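Local coordinates for protein dicer Related Helicase (Caenorhabditis elegans, PDB 6M6Q) that is the N-terminal domain of a RIG-I-like RNA helicase that binds single- and double-stranded RNA and probably hydrolyses ATP, at residues I6-Y11 and D138-F142; F25-F29 and Y151-E155; R30-F36 and F123-F129. All coordinates share one frame; numbering follows the deposited sequence.

Contact 1: residues I6-Y11 and D138-F142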
# COMPACT_ATOMS: atom_id res chain seq x y z
N ILE B 6 26.98 25.55 -2.02
CA ILE B 6 27.00 24.96 -3.40
C ILE B 6 25.57 24.55 -3.78
O ILE B 6 24.95 23.79 -3.03
CB ILE B 6 27.98 23.78 -3.46
CG1 ILE B 6 29.41 24.23 -3.16
CG2 ILE B 6 27.87 23.07 -4.80
CD1 ILE B 6 30.32 23.13 -2.65
N ARG B 7 25.06 25.08 -4.89
CA ARG B 7 23.71 24.75 -5.43
C ARG B 7 23.76 23.37 -6.09
O ARG B 7 24.83 23.01 -6.63
CB ARG B 7 23.26 25.84 -6.40
CG ARG B 7 22.76 27.11 -5.72
CD ARG B 7 22.88 28.37 -6.58
NE ARG B 7 22.53 28.17 -7.99
CZ ARG B 7 23.36 28.38 -9.03
NH1 ARG B 7 24.61 28.77 -8.82
NH2 ARG B 7 22.95 28.17 -10.26
N LEU B 8 22.66 22.63 -6.03
CA LEU B 8 22.54 21.27 -6.63
C LEU B 8 22.88 21.34 -8.13
O LEU B 8 23.74 20.56 -8.57
CB LEU B 8 21.13 20.72 -6.42
CG LEU B 8 20.96 19.21 -6.57
CD1 LEU B 8 19.88 18.69 -5.65
CD2 LEU B 8 20.63 18.81 -8.01
N GLU B 9 22.27 22.29 -8.86
CA GLU B 9 22.36 22.36 -10.34
C GLU B 9 23.83 22.57 -10.76
O GLU B 9 24.16 22.18 -11.90
CB GLU B 9 21.44 23.45 -10.90
CG GLU B 9 21.64 24.82 -10.28
CD GLU B 9 20.44 25.73 -10.41
OE1 GLU B 9 20.02 26.02 -11.56
OE2 GLU B 9 19.88 26.13 -9.36
N ASP B 10 24.68 23.09 -9.85
CA ASP B 10 26.14 23.35 -10.09
C ASP B 10 26.95 22.04 -10.00
O ASP B 10 27.87 21.87 -10.82
CB ASP B 10 26.70 24.39 -9.11
CG ASP B 10 26.03 25.75 -9.17
OD1 ASP B 10 26.08 26.49 -8.15
OD2 ASP B 10 25.48 26.09 -10.25
N TYR B 11 26.63 21.18 -9.03
CA TYR B 11 27.40 19.95 -8.67
C TYR B 11 27.55 19.03 -9.89
O TYR B 11 26.69 19.07 -10.77
CB TYR B 11 26.70 19.22 -7.52
CG TYR B 11 27.53 18.19 -6.79
CD1 TYR B 11 28.36 18.57 -5.73
CD2 TYR B 11 27.45 16.84 -7.10
CE1 TYR B 11 29.11 17.63 -5.03
CE2 TYR B 11 28.21 15.90 -6.42
CZ TYR B 11 29.02 16.29 -5.37
OH TYR B 11 29.76 15.36 -4.70
N ASP B 138 15.34 15.62 -2.65
CA ASP B 138 16.69 15.35 -3.22
C ASP B 138 17.63 16.46 -2.76
O ASP B 138 18.66 16.14 -2.17
CB ASP B 138 16.64 15.23 -4.75
CG ASP B 138 17.82 14.49 -5.38
OD1 ASP B 138 18.37 13.58 -4.72
OD2 ASP B 138 18.18 14.82 -6.56
N GLU B 139 17.22 17.71 -2.93
CA GLU B 139 18.02 18.91 -2.56
C GLU B 139 18.20 18.97 -1.03
O GLU B 139 19.26 19.44 -0.60
CB GLU B 139 17.39 20.19 -3.10
CG GLU B 139 18.33 21.38 -3.01
CD GLU B 139 17.83 22.68 -3.58
OE1 GLU B 139 16.90 22.63 -4.42
OE2 GLU B 139 18.37 23.75 -3.18
N VAL B 140 17.21 18.54 -0.24
CA VAL B 140 17.32 18.58 1.25
C VAL B 140 18.47 17.66 1.67
O VAL B 140 19.34 18.12 2.47
CB VAL B 140 16.00 18.21 1.95
CG1 VAL B 140 16.23 17.77 3.41
CG2 VAL B 140 15.00 19.35 1.88
N MET B 141 18.52 16.46 1.11
CA MET B 141 19.55 15.44 1.41
C MET B 141 20.93 15.95 0.97
O MET B 141 21.91 15.74 1.73
CB MET B 141 19.23 14.11 0.70
CG MET B 141 17.99 13.41 1.25
SD MET B 141 17.97 13.25 3.08
CE MET B 141 19.21 11.98 3.31
N PHE B 142 21.00 16.59 -0.20
CA PHE B 142 22.25 17.15 -0.78
C PHE B 142 22.84 18.17 0.18
O PHE B 142 24.05 18.15 0.39
CB PHE B 142 21.97 17.78 -2.15
CG PHE B 142 23.15 18.44 -2.81
CD1 PHE B 142 24.11 17.69 -3.46
CD2 PHE B 142 23.31 19.82 -2.78
CE1 PHE B 142 25.19 18.30 -4.07
CE2 PHE B 142 24.41 20.42 -3.36
CZ PHE B 142 25.34 19.66 -4.02
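Phe-142 and Tyr-11 form the dense end of this contact as a T-shaped pair, the edge of the phenylalanine ring directed at the tyrosine face with the planes at 80° and the centroids 5.2 Å apart. Phe-142 CE1 lies over the rim of that face, 3.6 Å from Tyr-11 CG. The phenylalanine is held from other directions too: the backbone atom Leu-8 CA rests over one of its faces in a CH-pi contact, and Ile-6 O lies in the plane of the ring at its edge, 3.4 Å from CE2 of Phe-142. Here the loop before helix 25-29 is laid across helix 131-144 of an all-helical domain, and Tyr-149 of the following helix adds a second edge-to-face partner to Phe-142. With CG of Leu-8 anti to the backbone N (chi1 -162°), its CD1 branch slants over the helix and touches Glu-139 CA at 3.6 Å. The solvent side is looser and charged. There Arg-7 NH1 and Asp-10 OD1 pair at 2.8 Å, but with the oxygen well out of the guanidinium plane, so that charge rather than a directed N-H links them; Glu-9 OE2 forms a long salt bridge with Arg-7 NE.

Contact 2: residues F25-F29 and Y151-E155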
# COMPACT_ATOMS: atom_id res chain seq x y z
N PHE B 25 15.13 5.13 -9.38
CA PHE B 25 15.59 6.05 -8.30
C PHE B 25 14.51 6.30 -7.24
O PHE B 25 14.81 6.19 -6.07
CB PHE B 25 16.12 7.38 -8.84
CG PHE B 25 16.38 8.40 -7.75
CD1 PHE B 25 17.44 8.28 -6.87
CD2 PHE B 25 15.52 9.48 -7.57
CE1 PHE B 25 17.66 9.21 -5.87
CE2 PHE B 25 15.76 10.42 -6.59
CZ PHE B 25 16.82 10.28 -5.73
N PRO B 26 13.26 6.76 -7.55
CA PRO B 26 12.31 7.13 -6.50
C PRO B 26 12.21 6.10 -5.36
O PRO B 26 12.29 6.49 -4.23
CB PRO B 26 10.97 7.22 -7.26
CG PRO B 26 11.38 7.69 -8.63
CD PRO B 26 12.69 6.96 -8.89
N ALA B 27 12.07 4.81 -5.70
CA ALA B 27 11.88 3.68 -4.76
C ALA B 27 13.16 3.48 -3.94
O ALA B 27 13.06 3.17 -2.74
CB ALA B 27 11.52 2.42 -5.50
N TYR B 28 14.31 3.57 -4.59
CA TYR B 28 15.61 3.38 -3.93
C TYR B 28 15.80 4.51 -2.91
O TYR B 28 16.09 4.21 -1.74
CB TYR B 28 16.74 3.28 -4.95
CG TYR B 28 18.05 2.88 -4.32
CD1 TYR B 28 19.01 3.84 -4.00
CD2 TYR B 28 18.28 1.58 -3.91
CE1 TYR B 28 20.17 3.49 -3.34
CE2 TYR B 28 19.44 1.22 -3.27
CZ TYR B 28 20.39 2.18 -2.97
OH TYR B 28 21.56 1.82 -2.36
N PHE B 29 15.53 5.75 -3.31
CA PHE B 29 15.63 6.94 -2.42
C PHE B 29 14.73 6.76 -1.19
O PHE B 29 15.14 7.17 -0.10
CB PHE B 29 15.27 8.22 -3.16
CG PHE B 29 15.36 9.47 -2.31
CD1 PHE B 29 16.56 10.13 -2.15
CD2 PHE B 29 14.25 9.95 -1.64
CE1 PHE B 29 16.65 11.26 -1.35
CE2 PHE B 29 14.34 11.08 -0.84
CZ PHE B 29 15.54 11.74 -0.71
N TYR B 151 25.27 8.34 -2.22
CA TYR B 151 24.96 6.93 -1.90
C TYR B 151 23.55 6.58 -2.43
O TYR B 151 23.35 5.44 -2.94
CB TYR B 151 25.12 6.70 -0.40
CG TYR B 151 25.12 5.25 0.01
CD1 TYR B 151 26.28 4.50 0.02
CD2 TYR B 151 23.94 4.61 0.39
CE1 TYR B 151 26.28 3.15 0.37
CE2 TYR B 151 23.92 3.28 0.75
CZ TYR B 151 25.10 2.54 0.75
OH TYR B 151 25.08 1.22 1.08
N SER B 152 22.64 7.56 -2.36
CA SER B 152 21.22 7.43 -2.81
C SER B 152 21.14 7.42 -4.34
O SER B 152 20.08 7.00 -4.88
CB SER B 152 20.36 8.52 -2.21
OG SER B 152 20.47 9.73 -2.94
N HIS B 153 22.23 7.83 -5.02
CA HIS B 153 22.33 7.97 -6.49
C HIS B 153 23.38 7.00 -7.09
O HIS B 153 23.60 7.07 -8.32
CB HIS B 153 22.70 9.42 -6.83
CG HIS B 153 21.56 10.37 -6.73
ND1 HIS B 153 20.53 10.38 -7.64
CD2 HIS B 153 21.33 11.41 -5.89
CE1 HIS B 153 19.69 11.35 -7.33
NE2 HIS B 153 20.17 12.01 -6.28
N TRP B 154 24.01 6.14 -6.27
CA TRP B 154 25.07 5.17 -6.71
C TRP B 154 26.29 5.93 -7.29
O TRP B 154 26.77 5.55 -8.40
CB TRP B 154 24.52 4.17 -7.75
CG TRP B 154 23.34 3.34 -7.34
CD1 TRP B 154 22.78 3.23 -6.10
CD2 TRP B 154 22.60 2.44 -8.19
NE1 TRP B 154 21.73 2.34 -6.13
CE2 TRP B 154 21.60 1.84 -7.40
CE3 TRP B 154 22.67 2.10 -9.55
CZ2 TRP B 154 20.69 0.92 -7.92
CZ3 TRP B 154 21.78 1.19 -10.06
CH2 TRP B 154 20.81 0.60 -9.25
N GLU B 155 26.81 6.92 -6.57
CA GLU B 155 28.02 7.69 -6.94
C GLU B 155 29.25 6.75 -6.94
O GLU B 155 29.40 5.98 -5.97
CB GLU B 155 28.22 8.85 -5.97
CG GLU B 155 29.22 9.87 -6.41
CD GLU B 155 29.32 11.05 -5.47
OE1 GLU B 155 29.52 10.82 -4.27
OE2 GLU B 155 29.16 12.19 -5.94
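A Schellman motif closes helix 146-152, and the residue that leaves the helix there, Trp-154 with a positive phi, turns its indole against Tyr-28 of helix 25-29. Chi1 of Tyr-28 (-172°) carries CG away from the backbone N and sends the ring out to that indole. The meeting is T-shaped, the edge of the five-membered ring directed at the tyrosine face and the planes at 78°. Trp-154 NE1 comes in over the rim of that face, 3.4 Å from Tyr-28 CE1. Ser-152 O sits in the plane of the same tyrosine ring, at its edge, 3.5 Å from Tyr-28 CD1, and the phenol hydroxyl is hydrogen-bonded to Leu-270 O; these neighbours at face, edge and hydroxyl end probably limit its movement. One turn earlier, Phe-25 lies nearly parallel to the imidazole of His-153 (planes at 5°), the rings displaced along their planes with little overlap; the rim of Phe-25 at CE1 and CZ lies over the histidine face. Both imidazole nitrogens have partners, ND1 with Leu-18 O and NE2 with Asp-138 OD1, which would hold the ring in its rotation and might stabilise a protonated form. Ser-152 O also lies in the plane of the Phe-25 ring, 3.4 Å from Phe-25 CE1, while Ser-152 OG, hydrogen-bonded to Tyr-149 O one turn back, faces the edge of Phe-29, 4.0 Å from Phe-29 CD1.

Contact 3: residues R30-F36 and F123-F129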
# COMPACT_ATOMS: atom_id res chain seq x y z
N ARG B 30 13.55 6.14 -1.37
CA ARG B 30 12.51 5.96 -0.31
C ARG B 30 12.92 4.88 0.70
O ARG B 30 12.25 4.78 1.71
CB ARG B 30 11.14 5.64 -0.93
CG ARG B 30 10.49 6.85 -1.57
CD ARG B 30 9.04 6.64 -1.89
NE ARG B 30 8.80 5.59 -2.88
CZ ARG B 30 8.57 5.81 -4.19
NH1 ARG B 30 8.59 7.03 -4.69
NH2 ARG B 30 8.31 4.78 -4.98
N LEU B 31 14.05 4.18 0.49
CA LEU B 31 14.67 3.31 1.54
C LEU B 31 15.36 4.20 2.60
O LEU B 31 15.59 3.70 3.73
CB LEU B 31 15.64 2.31 0.90
CG LEU B 31 15.00 1.30 -0.07
CD1 LEU B 31 16.05 0.65 -0.96
CD2 LEU B 31 14.24 0.23 0.68
N LEU B 32 15.54 5.50 2.30
CA LEU B 32 16.07 6.54 3.25
C LEU B 32 14.93 7.42 3.81
O LEU B 32 15.25 8.48 4.37
CB LEU B 32 17.09 7.44 2.54
CG LEU B 32 18.46 6.84 2.25
CD1 LEU B 32 19.20 7.69 1.23
CD2 LEU B 32 19.27 6.72 3.53
N LYS B 33 13.67 7.06 3.61
CA LYS B 33 12.52 7.91 3.98
C LYS B 33 12.53 8.22 5.49
O LYS B 33 12.11 9.31 5.85
CB LYS B 33 11.20 7.28 3.53
CG LYS B 33 10.71 6.08 4.33
CD LYS B 33 9.30 5.67 3.90
CE LYS B 33 8.51 5.03 5.00
NZ LYS B 33 7.39 4.24 4.44
N TRP B 34 13.00 7.29 6.35
CA TRP B 34 13.01 7.50 7.83
C TRP B 34 14.16 8.44 8.20
O TRP B 34 13.97 9.26 9.15
CB TRP B 34 13.08 6.18 8.59
CG TRP B 34 11.85 5.33 8.44
CD1 TRP B 34 11.78 4.03 8.04
CD2 TRP B 34 10.48 5.75 8.67
NE1 TRP B 34 10.48 3.61 7.99
CE2 TRP B 34 9.66 4.64 8.37
CE3 TRP B 34 9.88 6.93 9.11
CZ2 TRP B 34 8.27 4.68 8.50
CZ3 TRP B 34 8.50 6.98 9.22
CH2 TRP B 34 7.71 5.87 8.91
N LYS B 35 15.27 8.36 7.46
CA LYS B 35 16.45 9.25 7.64
C LYS B 35 16.09 10.64 7.13
O LYS B 35 16.53 11.62 7.75
CB LYS B 35 17.69 8.68 6.95
CG LYS B 35 18.95 9.55 7.03
CD LYS B 35 19.38 9.89 8.44
CE LYS B 35 20.61 10.78 8.54
NZ LYS B 35 20.70 11.39 9.89
N PHE B 36 15.25 10.72 6.10
CA PHE B 36 14.76 12.00 5.52
C PHE B 36 13.83 12.69 6.53
O PHE B 36 14.01 13.89 6.76
CB PHE B 36 14.05 11.77 4.19
CG PHE B 36 13.21 12.93 3.73
CD1 PHE B 36 13.80 14.13 3.37
CD2 PHE B 36 11.83 12.81 3.63
CE1 PHE B 36 13.02 15.20 2.94
CE2 PHE B 36 11.06 13.87 3.19
CZ PHE B 36 11.66 15.06 2.85
N PHE B 123 2.77 12.78 5.80
CA PHE B 123 3.77 13.70 5.19
C PHE B 123 4.54 12.94 4.10
O PHE B 123 4.50 13.36 2.93
CB PHE B 123 4.70 14.27 6.24
CG PHE B 123 5.94 14.92 5.71
CD1 PHE B 123 5.89 16.14 5.06
CD2 PHE B 123 7.18 14.35 5.94
CE1 PHE B 123 7.05 16.78 4.67
CE2 PHE B 123 8.34 15.00 5.55
CZ PHE B 123 8.27 16.21 4.90
N LEU B 124 5.18 11.83 4.48
CA LEU B 124 6.11 11.06 3.63
C LEU B 124 5.37 10.54 2.38
O LEU B 124 5.95 10.66 1.30
CB LEU B 124 6.72 9.91 4.45
CG LEU B 124 7.72 10.32 5.53
CD1 LEU B 124 8.44 9.11 6.11
CD2 LEU B 124 8.73 11.32 4.99
N ASN B 125 4.15 10.03 2.52
CA ASN B 125 3.39 9.43 1.39
C ASN B 125 2.91 10.52 0.42
O ASN B 125 2.54 10.16 -0.69
CB ASN B 125 2.19 8.61 1.85
CG ASN B 125 2.60 7.36 2.60
OD1 ASN B 125 3.72 6.86 2.46
ND2 ASN B 125 1.68 6.84 3.40
N THR B 126 2.84 11.78 0.85
CA THR B 126 2.43 12.93 0.02
C THR B 126 3.63 13.44 -0.79
O THR B 126 3.48 13.63 -2.01
CB THR B 126 1.80 14.04 0.88
OG1 THR B 126 0.69 13.51 1.60
CG2 THR B 126 1.31 15.21 0.06
N VAL B 127 4.79 13.64 -0.14
CA VAL B 127 5.96 14.35 -0.72
C VAL B 127 6.85 13.39 -1.52
O VAL B 127 7.47 13.84 -2.44
CB VAL B 127 6.79 15.08 0.36
CG1 VAL B 127 5.97 16.07 1.13
CG2 VAL B 127 7.47 14.11 1.30
N LEU B 128 6.98 12.13 -1.12
CA LEU B 128 8.01 11.21 -1.69
C LEU B 128 7.41 10.38 -2.84
O LEU B 128 8.09 9.50 -3.32
CB LEU B 128 8.56 10.30 -0.58
CG LEU B 128 9.44 10.98 0.48
CD1 LEU B 128 10.17 9.93 1.30
CD2 LEU B 128 10.44 11.94 -0.13
N PHE B 129 6.17 10.62 -3.25
CA PHE B 129 5.53 9.85 -4.35
C PHE B 129 5.08 10.82 -5.44
O PHE B 129 4.28 10.43 -6.30
CB PHE B 129 4.40 8.98 -3.80
CG PHE B 129 4.87 7.77 -3.02
CD1 PHE B 129 5.22 7.85 -1.68
CD2 PHE B 129 4.93 6.52 -3.63
CE1 PHE B 129 5.65 6.73 -0.98
CE2 PHE B 129 5.32 5.39 -2.92
CZ PHE B 129 5.66 5.49 -1.60
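Arg-30 NH1 donates to Leu-128 O over 2.9 Å, the shortest polar link between residues 30-36 and 123-129. The bond is moderately bent at the hydrogen (146°), and the oxygen receives it in the carbonyl plane. A bend at chi3 (-64°) lays the guanidinium flat on the ring of Phe-129, 16° from parallel, with Arg-30 CZ 3.9 Å from the Phe-129 centroid: a cation-pi stack, extended by a CH-pi contact from the CD methylene. Asp-188 forms a salt bridge with NE, which probably offsets the buried charge, and Phe-129 also stacks with Tyr-184. An alanine in place of this arginine is likely to leave Leu-128 O without this donor, Asp-188 without this positive partner and a face of Phe-129 without its cover. In this all-helical domain the contact sets the start of helix 33-42 against the C-terminal end of helix 94-127. The apolar half centres on Phe-36: Leu-124 CD2 lies at its ring edge, near the plane, 3.7 Å from Phe-36 CD2, while Phe-36 CE2 reaches Phe-123 CE2 at 3.8 Å, the rings nearly parallel but scarcely overlapping. Leu-128 CD1 packs on Lys-33 CB at 3.6 Å, and Leu-124 CD1 meets Trp-34 CZ3 at 3.8 Å.

Overall arrangement
From the N terminus, the chain supplies, in order, the loop 6-11, the short helix 25-29 and residues 30-36. It returns through helix 94-127, whose end closes contact 3, the innermost loop. Helix 131-144 then closes contact 1 with 138-142, and the end of helix 146-152 closes contact 2 with 151-155. Contacts 1 and 2 cross, their segments alternating along the sequence, whereas contact 3 nests inside both. Neighbouring contacts also touch: Met-141 of contact 1 packs on Phe-29 of contact 2, Leu-32 of contact 3 on Ser-152, and Phe-36 on Val-140. Three successive helices are thereby tied to the N-terminal region.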